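Local coordinates for DUF917 domain-containing protein (Chromobacterium violaceum, PDB 2O3I) that is of unknown function but belongs to the DUF917 family, whose two domains resemble those of S-methyl thiohydantoin desulfurase, at residues L13-C18 with S109-V115; M64-M68 with W79-P83; V104-E108 with M143-A147; P153-F157 with E167-R171. The protein carries 2 engineered substitutions. Residue numbers count along the deposited sequence, not the author numbering.

Interaction 1 of 4, residues L13-C18 with S109-V115; sequences LLQGAC and SGALGFV
This is a buried helix-to-helix contact, close to the centre of the chain. L13-C18 is the greater part of helix 10-19, without its first three residues and its last. S109-V115 is an extended lead-in, S109 and G110, followed by the first turn of helix 111-124. The two short helical axes approach to 8.2 Å, with their N-to-C directions 134° apart. L14 faces A111 (CA-CA 4.3 Å) and A17 faces G110 (CA-CA 4.5 Å). Small residues make this closeness possible. A17 CB sits 3.3 Å from G110 O, and G110 CA makes a CA-H...O contact with A17 O at 3.3 Å. G110 is almost fully extended, with phi/psi 177/163. The rest is apolar. A17 CB lies at the edge of the F114 ring, 3.7 Å from F114 CD2; F114 has chi1 in m. L13 (t,p) brings CD2 to 4.2 Å from F114 CB. L14 CB, placed by the helix backbone, lies 4.1 Å from V115 CG2 and 4.3 Å from A111 CB. C18 CB is 4.3 Å from A111 CB. S109 OG hydrogen-bonds to D132. L226 also covers L13 and F114. Helix 10-19 thus packs on the start of the helix in the beta-alpha-beta crossover from strand 101-105 to strand 127-129.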
loop_
_atom_site.group_PDB
_atom_site.type_symbol
_atom_site.label_atom_id
_atom_site.label_comp_id
_atom_site.label_asym_id
_atom_site.label_seq_id
_atom_site.Cartn_x
_atom_site.Cartn_y
_atom_site.Cartn_z
ATOM N N LEU A 13 -9.830 -17.058 -28.733
ATOM C CA LEU A 13 -9.065 -17.320 -27.521
ATOM C C LEU A 13 -9.749 -16.741 -26.289
ATOM O O LEU A 13 -9.846 -17.391 -25.252
ATOM C CB LEU A 13 -7.661 -16.716 -27.656
ATOM C CG LEU A 13 -6.736 -16.778 -26.437
ATOM C CD1 LEU A 13 -6.558 -18.216 -25.965
ATOM C CD2 LEU A 13 -5.401 -16.163 -26.803
ATOM N N LEU A 14 -10.214 -15.507 -26.403
ATOM C CA LEU A 14 -10.865 -14.870 -25.278
ATOM C C LEU A 14 -12.220 -15.510 -25.013
ATOM O O LEU A 14 -12.635 -15.616 -23.863
ATOM C CB LEU A 14 -10.989 -13.362 -25.525
ATOM C CG LEU A 14 -11.773 -12.835 -26.723
ATOM C CD1 LEU A 14 -13.236 -12.604 -26.324
ATOM C CD2 LEU A 14 -11.131 -11.517 -27.183
ATOM N N GLN A 15 -12.892 -15.957 -26.072
ATOM C CA GLN A 15 -14.198 -16.601 -25.934
ATOM C C GLN A 15 -14.072 -17.881 -25.124
ATOM O O GLN A 15 -14.815 -18.101 -24.162
ATOM C CB GLN A 15 -14.785 -16.954 -27.301
ATOM C CG GLN A 15 -15.204 -15.770 -28.153
ATOM C CD GLN A 15 -16.657 -15.858 -28.587
ATOM O OE1 GLN A 15 -17.048 -15.289 -29.606
ATOM N NE2 GLN A 15 -17.468 -16.561 -27.803
ATOM N N GLY A 16 -13.124 -18.723 -25.532
ATOM C CA GLY A 16 -12.902 -19.984 -24.853
ATOM C C GLY A 16 -12.451 -19.761 -23.425
ATOM O O GLY A 16 -12.925 -20.434 -22.512
ATOM N N ALA A 17 -11.542 -18.806 -23.240
ATOM C CA ALA A 17 -11.003 -18.483 -21.920
ATOM C C ALA A 17 -12.091 -17.964 -20.990
ATOM O O ALA A 17 -12.038 -18.195 -19.780
ATOM C CB ALA A 17 -9.870 -17.446 -22.040
ATOM N N CYS A 18 -13.062 -17.255 -21.563
ATOM C CA CYS A 18 -14.179 -16.715 -20.795
ATOM C C CYS A 18 -14.975 -17.881 -20.207
ATOM O O CYS A 18 -15.327 -17.870 -19.025
ATOM C CB CYS A 18 -15.080 -15.857 -21.694
ATOM S SG CYS A 18 -16.574 -15.172 -20.877
ATOM N N SER A 109 -7.119 -18.512 -16.002
ATOM C CA SER A 109 -7.849 -18.648 -17.261
ATOM C C SER A 109 -9.000 -17.656 -17.289
ATOM O O SER A 109 -9.838 -17.647 -16.392
ATOM C CB SER A 109 -8.418 -20.059 -17.422
ATOM O OG SER A 109 -7.422 -20.973 -17.830
ATOM N N GLY A 110 -9.041 -16.827 -18.325
ATOM C CA GLY A 110 -10.103 -15.848 -18.443
ATOM C C GLY A 110 -9.895 -14.986 -19.664
ATOM O O GLY A 110 -8.794 -14.933 -20.207
ATOM N N ALA A 111 -10.944 -14.297 -20.089
ATOM C CA ALA A 111 -10.877 -13.446 -21.273
ATOM C C ALA A 111 -9.684 -12.497 -21.337
ATOM O O ALA A 111 -9.068 -12.362 -22.392
ATOM C CB ALA A 111 -12.172 -12.655 -21.421
ATOM N N LEU A 112 -9.353 -11.850 -20.224
ATOM C CA LEU A 112 -8.238 -10.897 -20.186
ATOM C C LEU A 112 -6.859 -11.523 -20.037
ATOM O O LEU A 112 -5.903 -11.127 -20.714
ATOM C CB LEU A 112 -8.410 -9.924 -19.027
ATOM C CG LEU A 112 -9.018 -8.548 -19.251
ATOM C CD1 LEU A 112 -8.869 -7.782 -17.937
ATOM C CD2 LEU A 112 -8.313 -7.806 -20.400
ATOM N N GLY A 113 -6.775 -12.478 -19.118
ATOM C CA GLY A 113 -5.534 -13.162 -18.815
ATOM C C GLY A 113 -4.614 -13.534 -19.953
ATOM O O GLY A 113 -3.470 -13.073 -20.004
ATOM N N PHE A 114 -5.096 -14.372 -20.861
ATOM C CA PHE A 114 -4.266 -14.798 -21.966
ATOM C C PHE A 114 -3.987 -13.644 -22.931
ATOM O O PHE A 114 -2.872 -13.510 -23.432
ATOM C CB PHE A 114 -4.919 -15.991 -22.682
ATOM C CG PHE A 114 -5.001 -17.240 -21.835
ATOM C CD1 PHE A 114 -3.846 -17.840 -21.339
ATOM C CD2 PHE A 114 -6.231 -17.814 -21.527
ATOM C CE1 PHE A 114 -3.916 -18.999 -20.542
ATOM C CE2 PHE A 114 -6.317 -18.972 -20.733
ATOM C CZ PHE A 114 -5.156 -19.562 -20.240
ATOM N N VAL A 115 -4.988 -12.800 -23.165
ATOM C CA VAL A 115 -4.849 -11.661 -24.069
ATOM C C VAL A 115 -3.734 -10.725 -23.601
ATOM O O VAL A 115 -2.814 -10.417 -24.361
ATOM C CB VAL A 115 -6.188 -10.877 -24.173
ATOM C CG1 VAL A 115 -6.033 -9.662 -25.086
ATOM C CG2 VAL A 115 -7.278 -11.796 -24.713
#

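Interaction 2 of 4, residues M64-M68 with W79-P83; sequences MVAYM and WPNGP
M64-M68 is an extended strand, part of strand 61-69. W79-P83 approaches it as a turn and then the first residues of helix 81-96. P80 (phi/psi -82/58) is the centre of an inverse gamma turn and also the N-cap of the helix. N81 N gives a weak hydrogen bond to W79 O at 2.9 Å within this turn. The nearest CA pair is A66 with P83, 5.9 Å apart. P83 (C-gamma exo) is the main wedge. Its CG stands 3.6 Å from the centroid of the Y67 ring and 1° off the ring normal, a CH-pi contact over the face. P83 CD is 3.4 Å from Y67 CE2. P83 CG also reaches 3.5 Å from A66 O. V65, with chi1 p, points toward the helix and puts CG2 3.8 Å from P83 CB. Y67 has chi1 -106°, and its ring extends over the helix start. Y67 OH lies 3.3 Å from P80 CA. This hydroxyl is hydrogen-bonded to E161, which also accepts from G82 N. V116 of helix 111-124 touches both Y67 and P83. The arrangement belongs to a beta-alpha-beta crossover: helix 81-96 links strand 61-69 to its parallel neighbour, strand 101-105.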
loop_
_atom_site.group_PDB
_atom_site.type_symbol
_atom_site.label_atom_id
_atom_site.label_comp_id
_atom_site.label_asym_id
_atom_site.label_seq_id
_atom_site.Cartn_x
_atom_site.Cartn_y
_atom_site.Cartn_z
HETATM N N MSE A 64 4.707 -13.691 -14.024
HETATM C CA MSE A 64 3.265 -13.636 -14.194
HETATM C C MSE A 64 2.944 -12.180 -14.505
HETATM O O MSE A 64 3.509 -11.278 -13.878
HETATM C CB MSE A 64 2.566 -14.064 -12.902
HETATM C CG MSE A 64 1.041 -13.994 -12.937
HETATM SE SE MSE A 64 0.309 -12.209 -12.650
HETATM C CE MSE A 64 -0.201 -12.425 -10.775
ATOM N N VAL A 65 2.074 -11.938 -15.483
ATOM C CA VAL A 65 1.707 -10.564 -15.810
ATOM C C VAL A 65 0.207 -10.456 -16.006
ATOM O O VAL A 65 -0.427 -11.393 -16.482
ATOM C CB VAL A 65 2.440 -10.042 -17.087
ATOM C CG1 VAL A 65 1.957 -10.778 -18.343
ATOM C CG2 VAL A 65 2.209 -8.556 -17.226
ATOM N N ALA A 66 -0.369 -9.319 -15.625
ATOM C CA ALA A 66 -1.807 -9.126 -15.767
ATOM C C ALA A 66 -2.275 -7.708 -15.466
ATOM O O ALA A 66 -1.480 -6.804 -15.193
ATOM C CB ALA A 66 -2.551 -10.102 -14.853
ATOM N N TYR A 67 -3.585 -7.532 -15.545
ATOM C CA TYR A 67 -4.222 -6.268 -15.227
ATOM C C TYR A 67 -4.924 -6.560 -13.904
ATOM O O TYR A 67 -5.383 -7.675 -13.670
ATOM C CB TYR A 67 -5.245 -5.889 -16.304
ATOM C CG TYR A 67 -4.804 -4.769 -17.217
ATOM C CD1 TYR A 67 -4.892 -4.903 -18.603
ATOM C CD2 TYR A 67 -4.327 -3.567 -16.702
ATOM C CE1 TYR A 67 -4.519 -3.872 -19.455
ATOM C CE2 TYR A 67 -3.949 -2.518 -17.549
ATOM C CZ TYR A 67 -4.050 -2.682 -18.926
ATOM O OH TYR A 67 -3.691 -1.657 -19.774
HETATM N N MSE A 68 -4.984 -5.561 -13.036
HETATM C CA MSE A 68 -5.617 -5.710 -11.728
HETATM C C MSE A 68 -6.394 -4.423 -11.413
HETATM O O MSE A 68 -6.000 -3.328 -11.833
HETATM C CB MSE A 68 -4.530 -5.964 -10.666
HETATM C CG MSE A 68 -5.025 -6.124 -9.233
HETATM SE SE MSE A 68 -3.552 -6.220 -7.937
HETATM C CE MSE A 68 -3.960 -7.927 -7.125
ATOM N N TRP A 79 -4.545 0.020 -25.042
ATOM C CA TRP A 79 -3.235 -0.629 -25.128
ATOM C C TRP A 79 -2.821 -1.031 -23.710
ATOM O O TRP A 79 -3.127 -0.333 -22.751
ATOM C CB TRP A 79 -2.199 0.322 -25.740
ATOM C CG TRP A 79 -2.718 1.062 -26.943
ATOM C CD1 TRP A 79 -3.538 2.157 -26.945
ATOM C CD2 TRP A 79 -2.488 0.734 -28.316
ATOM N NE1 TRP A 79 -3.833 2.530 -28.232
ATOM C CE2 TRP A 79 -3.203 1.674 -29.095
ATOM C CE3 TRP A 79 -1.749 -0.263 -28.965
ATOM C CZ2 TRP A 79 -3.201 1.647 -30.490
ATOM C CZ3 TRP A 79 -1.747 -0.292 -30.352
ATOM C CH2 TRP A 79 -2.470 0.659 -31.100
ATOM N N PRO A 80 -2.128 -2.168 -23.559
ATOM C CA PRO A 80 -1.706 -2.618 -22.229
ATOM C C PRO A 80 -0.432 -1.960 -21.701
ATOM O O PRO A 80 0.538 -2.645 -21.378
ATOM C CB PRO A 80 -1.532 -4.115 -22.431
ATOM C CG PRO A 80 -0.958 -4.174 -23.807
ATOM C CD PRO A 80 -1.806 -3.178 -24.583
ATOM N N ASN A 81 -0.436 -0.634 -21.607
ATOM C CA ASN A 81 0.739 0.080 -21.119
ATOM C C ASN A 81 1.160 -0.361 -19.721
ATOM O O ASN A 81 2.345 -0.576 -19.465
ATOM C CB ASN A 81 0.499 1.594 -21.134
ATOM C CG ASN A 81 0.540 2.178 -22.533
ATOM O OD1 ASN A 81 0.800 1.467 -23.505
ATOM N ND2 ASN A 81 0.290 3.481 -22.642
ATOM N N GLY A 82 0.193 -0.498 -18.820
ATOM C CA GLY A 82 0.508 -0.914 -17.461
ATOM C C GLY A 82 1.246 -2.242 -17.387
ATOM O O GLY A 82 2.344 -2.303 -16.833
ATOM N N PRO A 83 0.661 -3.328 -17.920
ATOM C CA PRO A 83 1.313 -4.642 -17.892
ATOM C C PRO A 83 2.672 -4.631 -18.595
ATOM O O PRO A 83 3.631 -5.238 -18.123
ATOM C CB PRO A 83 0.297 -5.543 -18.595
ATOM C CG PRO A 83 -1.006 -4.944 -18.177
ATOM C CD PRO A 83 -0.745 -3.454 -18.347
#

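Interaction 3 of 4, residues V104-E108 with M143-A147; sequences VVAPE and MLTYA
One hydrogen bond joins these segments. Y146 OH donates to A106 O at 2.8 Å. Y146 has chi1 -56° (m), and its CB points toward V104-E108. Both A106 O and P107 O lie near the plane of the ring, at its edge; P107 O is 3.5 Å from Y146 CE2. The remaining contacts are van der Waals. V105, with chi1 p, brings CG2 to 3.4 Å from Y146 OH and CG1 to 4.2 Å from Y146 CZ. L144 (m,t) lies against the turn of the other segment: its CD2 is 3.4 Å from P107 O and 4.2 Å from E108 CB, and its CD1 is 4.0 Å from P107 CB. The backbones stay further apart, with L144 and E108 the nearest CA pair at 7.4 Å. V104 and V105 are extended; P107 (phi/psi -73/-33) then bends the chain. L144 (phi/psi -94/146) is the N-cap of helix 145-148. Outside partners hold both sides. The Y146 ring stacks with W209, and E108 OE1 accepts from V138 N. Y146 and L144 thus pack on the loop that leaves parallel strand 101-105 and enters helix 111-124, part of a beta-alpha-beta unit, with the Y146 hydroxyl bonded to a loop carbonyl.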
loop_
_atom_site.group_PDB
_atom_site.type_symbol
_atom_site.label_atom_id
_atom_site.label_comp_id
_atom_site.label_asym_id
_atom_site.label_seq_id
_atom_site.Cartn_x
_atom_site.Cartn_y
_atom_site.Cartn_z
ATOM N N VAL A 104 6.400 -14.848 -20.200
ATOM C CA VAL A 104 5.336 -14.238 -19.410
ATOM C C VAL A 104 4.288 -15.328 -19.286
ATOM O O VAL A 104 4.304 -16.291 -20.052
ATOM C CB VAL A 104 4.701 -13.002 -20.100
ATOM C CG1 VAL A 104 5.611 -11.803 -19.947
ATOM C CG2 VAL A 104 4.446 -13.290 -21.572
ATOM N N VAL A 105 3.388 -15.199 -18.320
ATOM C CA VAL A 105 2.356 -16.205 -18.147
ATOM C C VAL A 105 1.127 -15.588 -17.473
ATOM O O VAL A 105 1.252 -14.783 -16.546
ATOM C CB VAL A 105 2.905 -17.424 -17.323
ATOM C CG1 VAL A 105 3.350 -16.968 -15.942
ATOM C CG2 VAL A 105 1.850 -18.528 -17.228
ATOM N N ALA A 106 -0.057 -15.947 -17.967
ATOM C CA ALA A 106 -1.298 -15.426 -17.404
ATOM C C ALA A 106 -1.448 -15.974 -15.995
ATOM O O ALA A 106 -1.016 -17.082 -15.705
ATOM C CB ALA A 106 -2.493 -15.854 -18.253
ATOM N N PRO A 107 -2.063 -15.200 -15.098
ATOM C CA PRO A 107 -2.217 -15.714 -13.739
ATOM C C PRO A 107 -3.269 -16.817 -13.650
ATOM O O PRO A 107 -3.133 -17.760 -12.870
ATOM C CB PRO A 107 -2.618 -14.471 -12.950
ATOM C CG PRO A 107 -3.405 -13.675 -13.958
ATOM C CD PRO A 107 -2.567 -13.819 -15.213
ATOM N N GLU A 108 -4.302 -16.696 -14.481
ATOM C CA GLU A 108 -5.435 -17.620 -14.491
ATOM C C GLU A 108 -6.079 -17.689 -15.877
ATOM O O GLU A 108 -5.642 -17.016 -16.809
ATOM C CB GLU A 108 -6.479 -17.123 -13.488
ATOM C CG GLU A 108 -6.704 -15.612 -13.599
ATOM C CD GLU A 108 -7.821 -15.087 -12.719
ATOM O OE1 GLU A 108 -7.930 -15.525 -11.557
ATOM O OE2 GLU A 108 -8.586 -14.217 -13.188
HETATM N N MSE A 143 -5.222 -19.018 -4.329
HETATM C CA MSE A 143 -5.892 -20.106 -5.025
HETATM C C MSE A 143 -5.166 -20.481 -6.312
HETATM O O MSE A 143 -5.558 -21.420 -6.997
HETATM C CB MSE A 143 -7.361 -19.739 -5.298
HETATM C CG MSE A 143 -8.263 -19.989 -4.083
HETATM SE SE MSE A 143 -9.931 -18.979 -4.000
HETATM C CE MSE A 143 -9.349 -17.584 -2.804
ATOM N N LEU A 144 -4.103 -19.747 -6.630
ATOM C CA LEU A 144 -3.309 -20.037 -7.821
ATOM C C LEU A 144 -2.150 -20.944 -7.427
ATOM O O LEU A 144 -1.616 -20.827 -6.324
ATOM C CB LEU A 144 -2.767 -18.748 -8.440
ATOM C CG LEU A 144 -3.826 -17.761 -8.930
ATOM C CD1 LEU A 144 -3.150 -16.547 -9.541
ATOM C CD2 LEU A 144 -4.725 -18.446 -9.955
ATOM N N THR A 145 -1.757 -21.843 -8.324
ATOM C CA THR A 145 -0.670 -22.775 -8.026
ATOM C C THR A 145 0.668 -22.112 -7.702
ATOM O O THR A 145 1.513 -22.713 -7.026
ATOM C CB THR A 145 -0.485 -23.789 -9.171
ATOM O OG1 THR A 145 -0.350 -23.105 -10.418
ATOM C CG2 THR A 145 -1.685 -24.712 -9.240
ATOM N N TYR A 146 0.851 -20.874 -8.165
ATOM C CA TYR A 146 2.082 -20.125 -7.904
ATOM C C TYR A 146 2.272 -20.014 -6.392
ATOM O O TYR A 146 3.370 -20.227 -5.865
ATOM C CB TYR A 146 1.997 -18.703 -8.491
ATOM C CG TYR A 146 1.688 -18.623 -9.971
ATOM C CD1 TYR A 146 2.646 -18.955 -10.931
ATOM C CD2 TYR A 146 0.433 -18.212 -10.410
ATOM C CE1 TYR A 146 2.357 -18.878 -12.296
ATOM C CE2 TYR A 146 0.134 -18.130 -11.767
ATOM C CZ TYR A 146 1.096 -18.466 -12.707
ATOM O OH TYR A 146 0.784 -18.409 -14.049
ATOM N N ALA A 147 1.189 -19.672 -5.699
ATOM C CA ALA A 147 1.217 -19.525 -4.251
ATOM C C ALA A 147 1.437 -20.862 -3.526
ATOM O O ALA A 147 2.178 -20.929 -2.543
ATOM C CB ALA A 147 -0.080 -18.869 -3.773
#

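Interaction 4 of 4, residues P153-F157 with E167-R171; sequences PTPAF and ELGVR
E167-R171 is a fully extended strand running antiparallel to P153-F157, with end-to-end directions 161° apart. E167 (t,t) forms a non-hydrogen-bonded pair with F157 (CA-CA 4.7 Å). E167 OE1 lies 3.4 Å from F157 CE1, at the ring edge, and E167 OE2 makes a salt bridge to R93. E167 CA also makes a CA-H...O contact with A156 O at 3.3 Å. L168 forms the hydrogen-bonded pair with A156: L168 N to A156 O and A156 N to L168 O are both 2.9 Å. L168 CB and A156 CB, 4.4 Å apart, share the face opposite to that of E167 and F157. G169 CA is 3.6 Å from T154 OG1. V170 N donates to T154 OG1 at 3.1 Å, so a side chain extends the pairing just before the cis peptide bond T154-P155. Water 1 is 2.6 Å from T154 OG1 and donates a weak bond to V170 O at 3.3 Å. This beta hairpin has strand 203-211 beside strand 156-159. Helices 81-96 and 183-194 pack on it, and E167-R171 pairs antiparallel with a strand of the second subunit, continuing the sheet.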
loop_
_atom_site.group_PDB
_atom_site.type_symbol
_atom_site.label_atom_id
_atom_site.label_comp_id
_atom_site.label_asym_id
_atom_site.label_seq_id
_atom_site.Cartn_x
_atom_site.Cartn_y
_atom_site.Cartn_z
ATOM N N PRO A 153 6.285 -14.202 -3.849
ATOM C CA PRO A 153 5.337 -13.298 -4.507
ATOM C C PRO A 153 5.894 -11.920 -4.842
ATOM O O PRO A 153 5.371 -11.234 -5.723
ATOM C CB PRO A 153 4.185 -13.225 -3.503
ATOM C CG PRO A 153 4.894 -13.314 -2.192
ATOM C CD PRO A 153 5.893 -14.438 -2.445
ATOM N N THR A 154 6.944 -11.510 -4.135
ATOM C CA THR A 154 7.551 -10.206 -4.376
ATOM C C THR A 154 9.029 -10.406 -4.680
ATOM O O THR A 154 9.600 -11.438 -4.351
ATOM C CB THR A 154 7.426 -9.282 -3.150
ATOM O OG1 THR A 154 8.256 -9.781 -2.098
ATOM C CG2 THR A 154 5.994 -9.223 -2.664
ATOM N N PRO A 155 9.675 -9.414 -5.303
ATOM C CA PRO A 155 9.162 -8.118 -5.747
ATOM C C PRO A 155 7.936 -8.190 -6.649
ATOM O O PRO A 155 7.869 -9.014 -7.567
ATOM C CB PRO A 155 10.356 -7.511 -6.476
ATOM C CG PRO A 155 11.528 -8.124 -5.796
ATOM C CD PRO A 155 11.093 -9.558 -5.666
ATOM N N ALA A 156 6.967 -7.321 -6.377
ATOM C CA ALA A 156 5.752 -7.245 -7.180
ATOM C C ALA A 156 5.786 -5.864 -7.840
ATOM O O ALA A 156 6.183 -4.881 -7.210
ATOM C CB ALA A 156 4.525 -7.382 -6.302
ATOM N N PHE A 157 5.386 -5.783 -9.102
ATOM C CA PHE A 157 5.415 -4.501 -9.787
ATOM C C PHE A 157 4.031 -4.078 -10.275
ATOM O O PHE A 157 3.357 -4.832 -10.969
ATOM C CB PHE A 157 6.383 -4.565 -10.978
ATOM C CG PHE A 157 7.793 -4.968 -10.608
ATOM C CD1 PHE A 157 8.648 -4.075 -9.959
ATOM C CD2 PHE A 157 8.256 -6.248 -10.889
ATOM C CE1 PHE A 157 9.953 -4.455 -9.592
ATOM C CE2 PHE A 157 9.550 -6.642 -10.528
ATOM C CZ PHE A 157 10.402 -5.741 -9.877
ATOM N N GLU A 167 6.886 -0.572 -6.808
ATOM C CA GLU A 167 7.388 -1.890 -6.453
ATOM C C GLU A 167 6.997 -2.207 -5.013
ATOM O O GLU A 167 7.002 -1.331 -4.142
ATOM C CB GLU A 167 8.903 -1.947 -6.594
ATOM C CG GLU A 167 9.478 -3.317 -6.295
ATOM C CD GLU A 167 10.995 -3.337 -6.316
ATOM O OE1 GLU A 167 11.595 -2.708 -7.215
ATOM O OE2 GLU A 167 11.585 -3.992 -5.439
ATOM N N LEU A 168 6.663 -3.463 -4.762
ATOM C CA LEU A 168 6.274 -3.868 -3.426
ATOM C C LEU A 168 6.991 -5.149 -3.016
ATOM O O LEU A 168 6.987 -6.134 -3.749
ATOM C CB LEU A 168 4.756 -4.059 -3.374
ATOM C CG LEU A 168 4.011 -4.148 -2.037
ATOM C CD1 LEU A 168 4.206 -5.504 -1.429
ATOM C CD2 LEU A 168 4.473 -3.048 -1.097
ATOM N N GLY A 169 7.623 -5.112 -1.848
ATOM C CA GLY A 169 8.323 -6.274 -1.328
ATOM C C GLY A 169 7.725 -6.635 0.018
ATOM O O GLY A 169 7.473 -5.751 0.835
ATOM N N VAL A 170 7.473 -7.920 0.251
ATOM C CA VAL A 170 6.905 -8.361 1.523
ATOM C C VAL A 170 7.650 -9.538 2.144
ATOM O O VAL A 170 7.869 -10.570 1.503
ATOM C CB VAL A 170 5.417 -8.773 1.387
ATOM C CG1 VAL A 170 4.914 -9.350 2.703
ATOM C CG2 VAL A 170 4.572 -7.571 1.002
ATOM N N ARG A 171 8.027 -9.366 3.407
ATOM C CA ARG A 171 8.708 -10.398 4.175
ATOM C C ARG A 171 7.855 -10.657 5.418
ATOM O O ARG A 171 7.711 -9.792 6.286
ATOM C CB ARG A 171 10.119 -9.940 4.576
HETATM O O HOH W 1 8.322 -12.236 -1.318
#

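Interactions 2, 3 and 4 all reach the same mixed sheet, while interaction 1 joins two helices. Interactions 2 and 3 touch directly, because strands 61-69 and 101-105 are neighbours: V65 N is 3.1 Å from V105 O, a probable hydrogen bond, and M64 CG packs 3.7 Å from P107 CB. Interactions 1 and 3 touch where strand 101-105 leads into helix 111-124; A106 CB lies 3.4 Å from G113 O and 3.9 Å from F114 CD1. Interaction 4 lies at the subunit interface, on the strand that is outermost in its own chain. Its centre is about 26 Å from that of interaction 1 and about 15 Å from that of interaction 3. No ligand or active site is identified near these contacts.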